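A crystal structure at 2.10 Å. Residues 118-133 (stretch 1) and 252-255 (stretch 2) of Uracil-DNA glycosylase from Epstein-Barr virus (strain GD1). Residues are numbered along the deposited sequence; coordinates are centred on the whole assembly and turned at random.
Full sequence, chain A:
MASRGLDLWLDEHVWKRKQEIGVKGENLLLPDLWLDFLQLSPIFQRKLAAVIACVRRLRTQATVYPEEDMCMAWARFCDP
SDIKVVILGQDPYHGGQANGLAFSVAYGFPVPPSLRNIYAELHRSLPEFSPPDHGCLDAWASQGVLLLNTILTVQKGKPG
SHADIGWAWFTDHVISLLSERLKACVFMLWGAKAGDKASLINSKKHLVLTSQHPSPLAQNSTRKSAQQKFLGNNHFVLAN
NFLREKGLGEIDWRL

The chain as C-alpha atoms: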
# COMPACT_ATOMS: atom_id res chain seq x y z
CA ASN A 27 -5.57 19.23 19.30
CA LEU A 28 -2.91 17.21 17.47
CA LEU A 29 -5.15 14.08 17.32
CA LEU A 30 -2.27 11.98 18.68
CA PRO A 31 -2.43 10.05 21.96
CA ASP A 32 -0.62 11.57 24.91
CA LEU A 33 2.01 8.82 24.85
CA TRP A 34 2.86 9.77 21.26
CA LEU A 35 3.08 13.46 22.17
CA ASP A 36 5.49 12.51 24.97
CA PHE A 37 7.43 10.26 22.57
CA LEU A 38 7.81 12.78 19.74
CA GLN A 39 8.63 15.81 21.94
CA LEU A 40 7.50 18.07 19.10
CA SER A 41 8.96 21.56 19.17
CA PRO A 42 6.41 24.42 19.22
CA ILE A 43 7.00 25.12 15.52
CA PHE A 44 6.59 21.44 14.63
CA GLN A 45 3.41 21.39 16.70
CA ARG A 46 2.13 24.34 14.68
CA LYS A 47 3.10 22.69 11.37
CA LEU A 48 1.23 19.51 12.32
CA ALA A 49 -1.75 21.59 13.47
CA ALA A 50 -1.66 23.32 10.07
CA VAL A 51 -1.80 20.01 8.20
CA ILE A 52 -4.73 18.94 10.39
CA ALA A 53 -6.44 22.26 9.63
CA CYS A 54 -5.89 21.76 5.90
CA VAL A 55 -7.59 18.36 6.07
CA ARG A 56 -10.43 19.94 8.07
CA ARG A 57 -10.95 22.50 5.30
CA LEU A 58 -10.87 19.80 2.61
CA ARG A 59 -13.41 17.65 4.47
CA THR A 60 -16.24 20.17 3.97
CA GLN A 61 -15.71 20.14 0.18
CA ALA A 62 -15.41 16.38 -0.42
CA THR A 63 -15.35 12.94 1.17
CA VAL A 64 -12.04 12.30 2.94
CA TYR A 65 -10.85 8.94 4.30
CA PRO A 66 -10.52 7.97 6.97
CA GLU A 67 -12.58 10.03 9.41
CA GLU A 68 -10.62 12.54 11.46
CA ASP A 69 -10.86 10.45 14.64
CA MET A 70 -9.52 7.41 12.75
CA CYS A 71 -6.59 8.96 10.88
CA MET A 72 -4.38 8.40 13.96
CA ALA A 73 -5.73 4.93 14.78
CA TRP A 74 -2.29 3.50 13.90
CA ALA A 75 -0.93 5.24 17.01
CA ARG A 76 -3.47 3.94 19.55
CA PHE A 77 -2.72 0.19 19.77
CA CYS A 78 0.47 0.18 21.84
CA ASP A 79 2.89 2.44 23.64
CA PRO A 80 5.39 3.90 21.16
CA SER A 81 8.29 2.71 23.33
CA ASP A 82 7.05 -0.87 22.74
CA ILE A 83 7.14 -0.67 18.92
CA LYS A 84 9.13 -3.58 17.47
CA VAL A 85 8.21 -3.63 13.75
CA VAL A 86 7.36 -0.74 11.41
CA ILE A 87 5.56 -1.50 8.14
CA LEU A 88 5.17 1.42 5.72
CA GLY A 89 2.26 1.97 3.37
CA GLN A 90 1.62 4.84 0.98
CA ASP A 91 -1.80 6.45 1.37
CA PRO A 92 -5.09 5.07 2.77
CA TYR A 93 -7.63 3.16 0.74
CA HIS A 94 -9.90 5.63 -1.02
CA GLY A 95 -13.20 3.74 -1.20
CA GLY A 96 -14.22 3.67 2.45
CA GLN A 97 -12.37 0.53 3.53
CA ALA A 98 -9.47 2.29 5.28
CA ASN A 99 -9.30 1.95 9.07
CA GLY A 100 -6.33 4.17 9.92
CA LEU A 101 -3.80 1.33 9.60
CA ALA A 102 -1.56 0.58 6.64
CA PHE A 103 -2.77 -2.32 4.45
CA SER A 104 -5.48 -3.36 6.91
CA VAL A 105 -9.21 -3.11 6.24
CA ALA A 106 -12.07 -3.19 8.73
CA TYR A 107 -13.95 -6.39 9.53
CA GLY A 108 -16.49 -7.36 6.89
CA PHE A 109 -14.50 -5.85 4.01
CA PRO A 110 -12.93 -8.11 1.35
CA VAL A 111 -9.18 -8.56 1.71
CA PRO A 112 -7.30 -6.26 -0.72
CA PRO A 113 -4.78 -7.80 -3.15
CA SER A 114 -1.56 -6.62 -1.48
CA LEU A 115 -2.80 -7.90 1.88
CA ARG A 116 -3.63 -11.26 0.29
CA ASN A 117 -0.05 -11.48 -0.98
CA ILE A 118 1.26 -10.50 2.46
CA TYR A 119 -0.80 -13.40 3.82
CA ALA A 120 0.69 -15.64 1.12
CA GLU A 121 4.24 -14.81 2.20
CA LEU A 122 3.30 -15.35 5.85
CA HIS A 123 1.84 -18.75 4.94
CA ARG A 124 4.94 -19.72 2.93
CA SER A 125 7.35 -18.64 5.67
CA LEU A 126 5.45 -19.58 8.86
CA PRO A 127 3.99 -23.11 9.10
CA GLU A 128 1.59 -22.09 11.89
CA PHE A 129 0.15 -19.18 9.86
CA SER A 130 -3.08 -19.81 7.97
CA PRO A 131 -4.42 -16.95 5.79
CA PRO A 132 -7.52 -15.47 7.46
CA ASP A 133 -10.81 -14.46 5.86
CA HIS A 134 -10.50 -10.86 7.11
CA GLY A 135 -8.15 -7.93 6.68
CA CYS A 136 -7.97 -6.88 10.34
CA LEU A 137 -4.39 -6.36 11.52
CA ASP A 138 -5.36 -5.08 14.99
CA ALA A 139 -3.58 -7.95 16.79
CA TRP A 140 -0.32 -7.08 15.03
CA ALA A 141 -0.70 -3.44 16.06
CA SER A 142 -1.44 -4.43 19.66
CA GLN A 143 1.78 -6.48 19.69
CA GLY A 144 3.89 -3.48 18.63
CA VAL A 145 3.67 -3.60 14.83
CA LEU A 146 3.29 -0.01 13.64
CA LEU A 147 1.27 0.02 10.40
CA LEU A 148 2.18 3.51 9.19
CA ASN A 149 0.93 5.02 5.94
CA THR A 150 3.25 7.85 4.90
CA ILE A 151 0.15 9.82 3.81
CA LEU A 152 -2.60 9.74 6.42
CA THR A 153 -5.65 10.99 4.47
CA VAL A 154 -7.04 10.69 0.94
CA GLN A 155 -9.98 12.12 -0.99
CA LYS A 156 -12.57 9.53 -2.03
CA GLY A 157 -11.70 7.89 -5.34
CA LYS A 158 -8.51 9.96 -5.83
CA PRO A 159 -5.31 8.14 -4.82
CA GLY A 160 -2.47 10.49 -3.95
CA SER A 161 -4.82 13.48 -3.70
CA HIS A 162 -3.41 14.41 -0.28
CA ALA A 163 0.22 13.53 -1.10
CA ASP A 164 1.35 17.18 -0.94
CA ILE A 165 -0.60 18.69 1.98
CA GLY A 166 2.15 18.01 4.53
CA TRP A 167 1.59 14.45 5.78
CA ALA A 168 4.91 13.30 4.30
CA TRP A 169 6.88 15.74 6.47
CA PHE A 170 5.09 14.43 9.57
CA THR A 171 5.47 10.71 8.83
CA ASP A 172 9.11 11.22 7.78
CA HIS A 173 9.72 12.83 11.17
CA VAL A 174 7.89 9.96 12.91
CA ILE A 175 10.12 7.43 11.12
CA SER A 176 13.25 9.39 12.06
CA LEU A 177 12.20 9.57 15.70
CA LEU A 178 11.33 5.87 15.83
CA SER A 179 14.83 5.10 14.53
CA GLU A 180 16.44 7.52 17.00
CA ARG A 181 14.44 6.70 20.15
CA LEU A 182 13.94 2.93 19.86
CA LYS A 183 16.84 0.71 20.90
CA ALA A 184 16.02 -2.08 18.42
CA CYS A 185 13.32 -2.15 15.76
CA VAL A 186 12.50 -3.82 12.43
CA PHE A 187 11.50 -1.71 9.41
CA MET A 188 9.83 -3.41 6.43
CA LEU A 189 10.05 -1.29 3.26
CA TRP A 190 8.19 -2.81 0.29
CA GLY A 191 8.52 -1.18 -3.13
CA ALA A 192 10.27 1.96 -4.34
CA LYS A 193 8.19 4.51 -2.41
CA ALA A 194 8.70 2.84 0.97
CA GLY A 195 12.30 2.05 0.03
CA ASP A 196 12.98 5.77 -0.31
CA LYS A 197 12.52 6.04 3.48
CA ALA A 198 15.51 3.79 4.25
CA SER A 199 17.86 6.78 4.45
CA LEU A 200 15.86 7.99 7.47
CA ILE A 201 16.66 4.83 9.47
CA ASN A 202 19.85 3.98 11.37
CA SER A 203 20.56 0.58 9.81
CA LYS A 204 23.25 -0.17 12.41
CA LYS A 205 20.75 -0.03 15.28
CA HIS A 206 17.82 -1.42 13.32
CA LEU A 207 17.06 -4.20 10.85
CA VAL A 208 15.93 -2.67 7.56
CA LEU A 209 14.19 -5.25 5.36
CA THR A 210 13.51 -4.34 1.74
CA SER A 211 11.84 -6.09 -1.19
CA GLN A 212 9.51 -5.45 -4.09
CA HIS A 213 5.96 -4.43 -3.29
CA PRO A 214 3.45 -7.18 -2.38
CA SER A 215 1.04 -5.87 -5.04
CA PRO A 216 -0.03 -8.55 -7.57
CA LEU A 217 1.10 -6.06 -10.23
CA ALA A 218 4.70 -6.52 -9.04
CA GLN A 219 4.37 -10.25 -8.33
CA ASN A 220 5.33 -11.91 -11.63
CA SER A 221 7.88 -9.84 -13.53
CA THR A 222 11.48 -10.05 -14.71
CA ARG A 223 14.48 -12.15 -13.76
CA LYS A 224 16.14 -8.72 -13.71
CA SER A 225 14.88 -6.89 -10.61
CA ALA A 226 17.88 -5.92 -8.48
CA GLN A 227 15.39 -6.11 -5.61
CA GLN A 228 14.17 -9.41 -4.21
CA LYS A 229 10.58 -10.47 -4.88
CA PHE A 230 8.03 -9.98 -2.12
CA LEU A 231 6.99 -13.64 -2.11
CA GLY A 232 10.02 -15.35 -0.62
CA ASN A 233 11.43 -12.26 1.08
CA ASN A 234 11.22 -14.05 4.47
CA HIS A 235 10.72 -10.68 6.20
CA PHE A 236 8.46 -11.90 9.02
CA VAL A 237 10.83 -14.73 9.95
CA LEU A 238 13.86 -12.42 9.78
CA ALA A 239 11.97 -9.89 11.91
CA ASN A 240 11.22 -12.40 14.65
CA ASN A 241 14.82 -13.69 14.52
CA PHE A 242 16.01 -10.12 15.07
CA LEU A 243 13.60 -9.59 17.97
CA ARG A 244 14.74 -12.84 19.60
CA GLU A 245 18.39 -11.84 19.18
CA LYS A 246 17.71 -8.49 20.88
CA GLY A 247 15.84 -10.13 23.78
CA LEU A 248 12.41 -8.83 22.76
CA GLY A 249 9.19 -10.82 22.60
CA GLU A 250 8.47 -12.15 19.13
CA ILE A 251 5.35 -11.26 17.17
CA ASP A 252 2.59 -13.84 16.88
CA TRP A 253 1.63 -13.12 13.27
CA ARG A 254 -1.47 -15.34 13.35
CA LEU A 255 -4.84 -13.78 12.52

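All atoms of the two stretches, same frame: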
# COMPACT_ATOMS: atom_id res chain seq x y z
N ILE A 118 0.60 -10.48 1.15
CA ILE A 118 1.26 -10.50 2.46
C ILE A 118 0.92 -11.80 3.19
O ILE A 118 1.80 -12.47 3.73
CB ILE A 118 0.85 -9.26 3.29
CG1 ILE A 118 1.43 -7.99 2.67
CG2 ILE A 118 1.30 -9.41 4.74
CD1 ILE A 118 0.81 -6.71 3.20
N TYR A 119 -0.37 -12.14 3.23
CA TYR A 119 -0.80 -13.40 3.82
C TYR A 119 -0.11 -14.59 3.16
O TYR A 119 0.25 -15.56 3.83
CB TYR A 119 -2.32 -13.56 3.71
CG TYR A 119 -3.14 -12.63 4.58
CD1 TYR A 119 -2.55 -11.90 5.60
CD2 TYR A 119 -4.51 -12.52 4.39
CE1 TYR A 119 -3.31 -11.05 6.38
CE2 TYR A 119 -5.28 -11.70 5.18
CZ TYR A 119 -4.67 -10.96 6.18
OH TYR A 119 -5.44 -10.15 6.97
N ALA A 120 0.05 -14.54 1.83
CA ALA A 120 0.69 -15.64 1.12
C ALA A 120 2.14 -15.81 1.55
O ALA A 120 2.62 -16.94 1.71
CB ALA A 120 0.60 -15.41 -0.39
N GLU A 121 2.85 -14.70 1.73
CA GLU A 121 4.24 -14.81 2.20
C GLU A 121 4.30 -15.29 3.64
O GLU A 121 5.19 -16.08 4.00
CB GLU A 121 4.94 -13.46 2.04
CG GLU A 121 6.26 -13.34 2.80
CD GLU A 121 7.31 -14.37 2.39
OE1 GLU A 121 7.22 -14.94 1.29
OE2 GLU A 121 8.24 -14.59 3.19
N LEU A 122 3.36 -14.85 4.48
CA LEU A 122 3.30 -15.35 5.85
C LEU A 122 3.07 -16.86 5.86
O LEU A 122 3.68 -17.59 6.65
CB LEU A 122 2.20 -14.63 6.62
CG LEU A 122 2.55 -13.26 7.21
CD1 LEU A 122 1.28 -12.47 7.43
CD2 LEU A 122 3.33 -13.39 8.50
N HIS A 123 2.17 -17.33 4.99
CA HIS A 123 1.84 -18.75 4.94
C HIS A 123 3.01 -19.58 4.41
O HIS A 123 3.26 -20.69 4.88
CB HIS A 123 0.60 -18.95 4.07
CG HIS A 123 0.11 -20.37 4.03
ND1 HIS A 123 -0.47 -20.92 2.91
CD2 HIS A 123 0.11 -21.34 4.97
CE1 HIS A 123 -0.80 -22.17 3.16
NE2 HIS A 123 -0.46 -22.45 4.40
N ARG A 124 3.73 -19.05 3.41
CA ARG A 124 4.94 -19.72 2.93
C ARG A 124 5.99 -19.82 4.03
O ARG A 124 6.61 -20.87 4.22
CB ARG A 124 5.50 -18.99 1.71
CG ARG A 124 6.76 -19.63 1.13
CD ARG A 124 7.61 -18.61 0.36
NE ARG A 124 8.24 -17.63 1.24
CZ ARG A 124 9.32 -17.87 1.98
NH1 ARG A 124 9.90 -19.07 1.94
NH2 ARG A 124 9.82 -16.92 2.75
N SER A 125 6.22 -18.72 4.75
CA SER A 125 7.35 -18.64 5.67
C SER A 125 7.06 -19.18 7.06
O SER A 125 8.01 -19.56 7.77
CB SER A 125 7.83 -17.19 5.77
OG SER A 125 6.81 -16.35 6.27
N LEU A 126 5.81 -19.23 7.48
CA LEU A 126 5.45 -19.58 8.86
C LEU A 126 4.46 -20.73 8.85
O LEU A 126 3.28 -20.53 8.48
CB LEU A 126 4.87 -18.38 9.61
CG LEU A 126 5.76 -17.15 9.77
CD1 LEU A 126 4.97 -15.99 10.35
CD2 LEU A 126 6.96 -17.46 10.65
N PRO A 127 4.89 -21.94 9.21
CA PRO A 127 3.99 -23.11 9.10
C PRO A 127 2.72 -22.98 9.93
O PRO A 127 1.68 -23.53 9.54
CB PRO A 127 4.87 -24.26 9.60
CG PRO A 127 6.27 -23.81 9.35
CD PRO A 127 6.25 -22.33 9.62
N GLU A 128 2.77 -22.26 11.05
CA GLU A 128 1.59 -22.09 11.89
C GLU A 128 0.64 -21.01 11.40
O GLU A 128 -0.46 -20.89 11.94
CB GLU A 128 2.00 -21.77 13.33
CG GLU A 128 2.85 -22.83 14.00
CD GLU A 128 3.45 -22.35 15.31
OE1 GLU A 128 4.24 -21.38 15.29
OE2 GLU A 128 3.12 -22.94 16.37
N PHE A 129 1.02 -20.22 10.39
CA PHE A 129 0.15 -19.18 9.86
C PHE A 129 -0.77 -19.73 8.79
O PHE A 129 -0.31 -20.36 7.83
CB PHE A 129 0.96 -18.01 9.30
CG PHE A 129 0.11 -16.89 8.77
CD1 PHE A 129 -0.32 -16.88 7.45
CD2 PHE A 129 -0.29 -15.85 9.60
CE1 PHE A 129 -1.12 -15.85 6.97
CE2 PHE A 129 -1.08 -14.82 9.13
CZ PHE A 129 -1.50 -14.82 7.81
N SER A 130 -2.07 -19.49 8.95
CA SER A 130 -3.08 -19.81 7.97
C SER A 130 -3.77 -18.52 7.54
O SER A 130 -4.22 -17.75 8.40
CB SER A 130 -4.12 -20.79 8.55
OG SER A 130 -5.22 -20.94 7.67
N PRO A 131 -3.83 -18.22 6.24
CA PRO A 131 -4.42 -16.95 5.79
C PRO A 131 -5.85 -16.79 6.29
O PRO A 131 -6.68 -17.70 6.12
CB PRO A 131 -4.37 -17.06 4.26
CG PRO A 131 -3.20 -17.95 4.00
CD PRO A 131 -3.21 -18.96 5.13
N PRO A 132 -6.16 -15.68 6.94
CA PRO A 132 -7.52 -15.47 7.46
C PRO A 132 -8.47 -15.00 6.36
O PRO A 132 -8.08 -14.70 5.24
CB PRO A 132 -7.32 -14.38 8.52
CG PRO A 132 -6.18 -13.58 7.98
CD PRO A 132 -5.26 -14.56 7.29
N ASP A 133 -9.75 -14.93 6.73
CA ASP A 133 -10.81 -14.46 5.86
C ASP A 133 -11.13 -12.98 6.07
O ASP A 133 -12.15 -12.50 5.58
CB ASP A 133 -12.08 -15.29 6.06
CG ASP A 133 -12.91 -15.41 4.80
OD1 ASP A 133 -12.34 -15.26 3.69
OD2 ASP A 133 -14.13 -15.63 4.91
N ASP A 252 3.45 -12.76 17.34
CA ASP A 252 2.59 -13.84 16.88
C ASP A 252 1.80 -13.28 15.70
O ASP A 252 0.88 -12.48 15.87
CB ASP A 252 1.68 -14.33 18.00
CG ASP A 252 0.80 -15.51 17.58
OD1 ASP A 252 0.78 -15.87 16.39
OD2 ASP A 252 0.13 -16.07 18.46
N TRP A 253 2.21 -13.66 14.49
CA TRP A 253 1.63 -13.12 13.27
C TRP A 253 0.25 -13.69 12.94
O TRP A 253 -0.36 -13.26 11.96
CB TRP A 253 2.57 -13.36 12.09
CG TRP A 253 3.90 -12.67 12.24
CD1 TRP A 253 5.09 -13.25 12.59
CD2 TRP A 253 4.17 -11.27 12.09
NE1 TRP A 253 6.08 -12.30 12.64
CE2 TRP A 253 5.54 -11.08 12.34
CE3 TRP A 253 3.39 -10.16 11.75
CZ2 TRP A 253 6.15 -9.83 12.27
CZ3 TRP A 253 3.99 -8.91 11.68
CH2 TRP A 253 5.36 -8.76 11.94
N ARG A 254 -0.25 -14.64 13.73
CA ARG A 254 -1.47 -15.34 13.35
C ARG A 254 -2.69 -14.43 13.47
O ARG A 254 -2.76 -13.57 14.36
CB ARG A 254 -1.66 -16.59 14.21
CG ARG A 254 -0.66 -17.69 13.89
CD ARG A 254 -0.81 -18.87 14.83
NE ARG A 254 -0.65 -18.47 16.22
CZ ARG A 254 -1.00 -19.20 17.27
NH1 ARG A 254 -1.53 -20.41 17.09
NH2 ARG A 254 -0.82 -18.74 18.50
N LEU A 255 -3.64 -14.60 12.56
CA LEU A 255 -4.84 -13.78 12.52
C LEU A 255 -6.10 -14.63 12.51
O LEU A 255 -7.20 -14.11 12.36
CB LEU A 255 -4.81 -12.85 11.31
CG LEU A 255 -3.66 -11.84 11.24
CD1 LEU A 255 -3.37 -11.45 9.82
CD2 LEU A 255 -4.00 -10.62 12.08
O HOH W 1 -3.83 -16.71 10.65

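What does Asp252 contribute, given that its CA-to-CB bond points away from stretch 1? Its role is local. The carboxylate reaches forward to Arg254 and holds it at several points: Arg254 NE donates to Asp252 OD1 at 3.0 Å, Arg254 N donates to the same OD1 at 3.1 Å, and Arg254 NH2 completes a salt bridge with Asp252 OD2 at 2.8 Å. Backbone and guanidinium are thus fixed together.

How does Trp253 meet the helix end? Its CA-to-CB bond points toward stretch 1, and two leucines pack against it. Leu122 CD2 lies 3.7 Å from Trp253 CB, and Leu126 CD1 approaches Trp253 CD1 to 3.5 Å. Leu126 is the first residue to leave helical geometry, so the indole packs where helix gives way to turn. The carbonyl meets a different group: Trp253 O sits 3.3 Å from Phe129 CE2, near the plane of the phenyl ring and at its edge, where the ring's C-H groups carry slight positive charge.

Does Arg254 use its charge across the contact? No hydrogen bond links the two stretches directly, and the guanidinium is engaged with Asp252. Instead the aliphatic part of the side chain lies against the type I turn running from Leu126 to Phe129, with Arg254 CD 3.5 Å from Glu128 O. Its backbone packs too, Arg254 CA lying 4.0 Å from Phe129 CD2.

How is the C-terminal residue held? Leu255, with the largest area covered of any residue here, touches three residues of stretch 1. Leu255 CD1 lies 3.5 Å from Tyr119 CE1 and 4.1 Å from Phe129 CE2, while Leu255 CB rests 3.7 Å from Pro132 CG. A water supplies the polar link, accepting from Leu255 N at 2.9 Å and donating from its oxygen to Ser130 O at 2.5 Å.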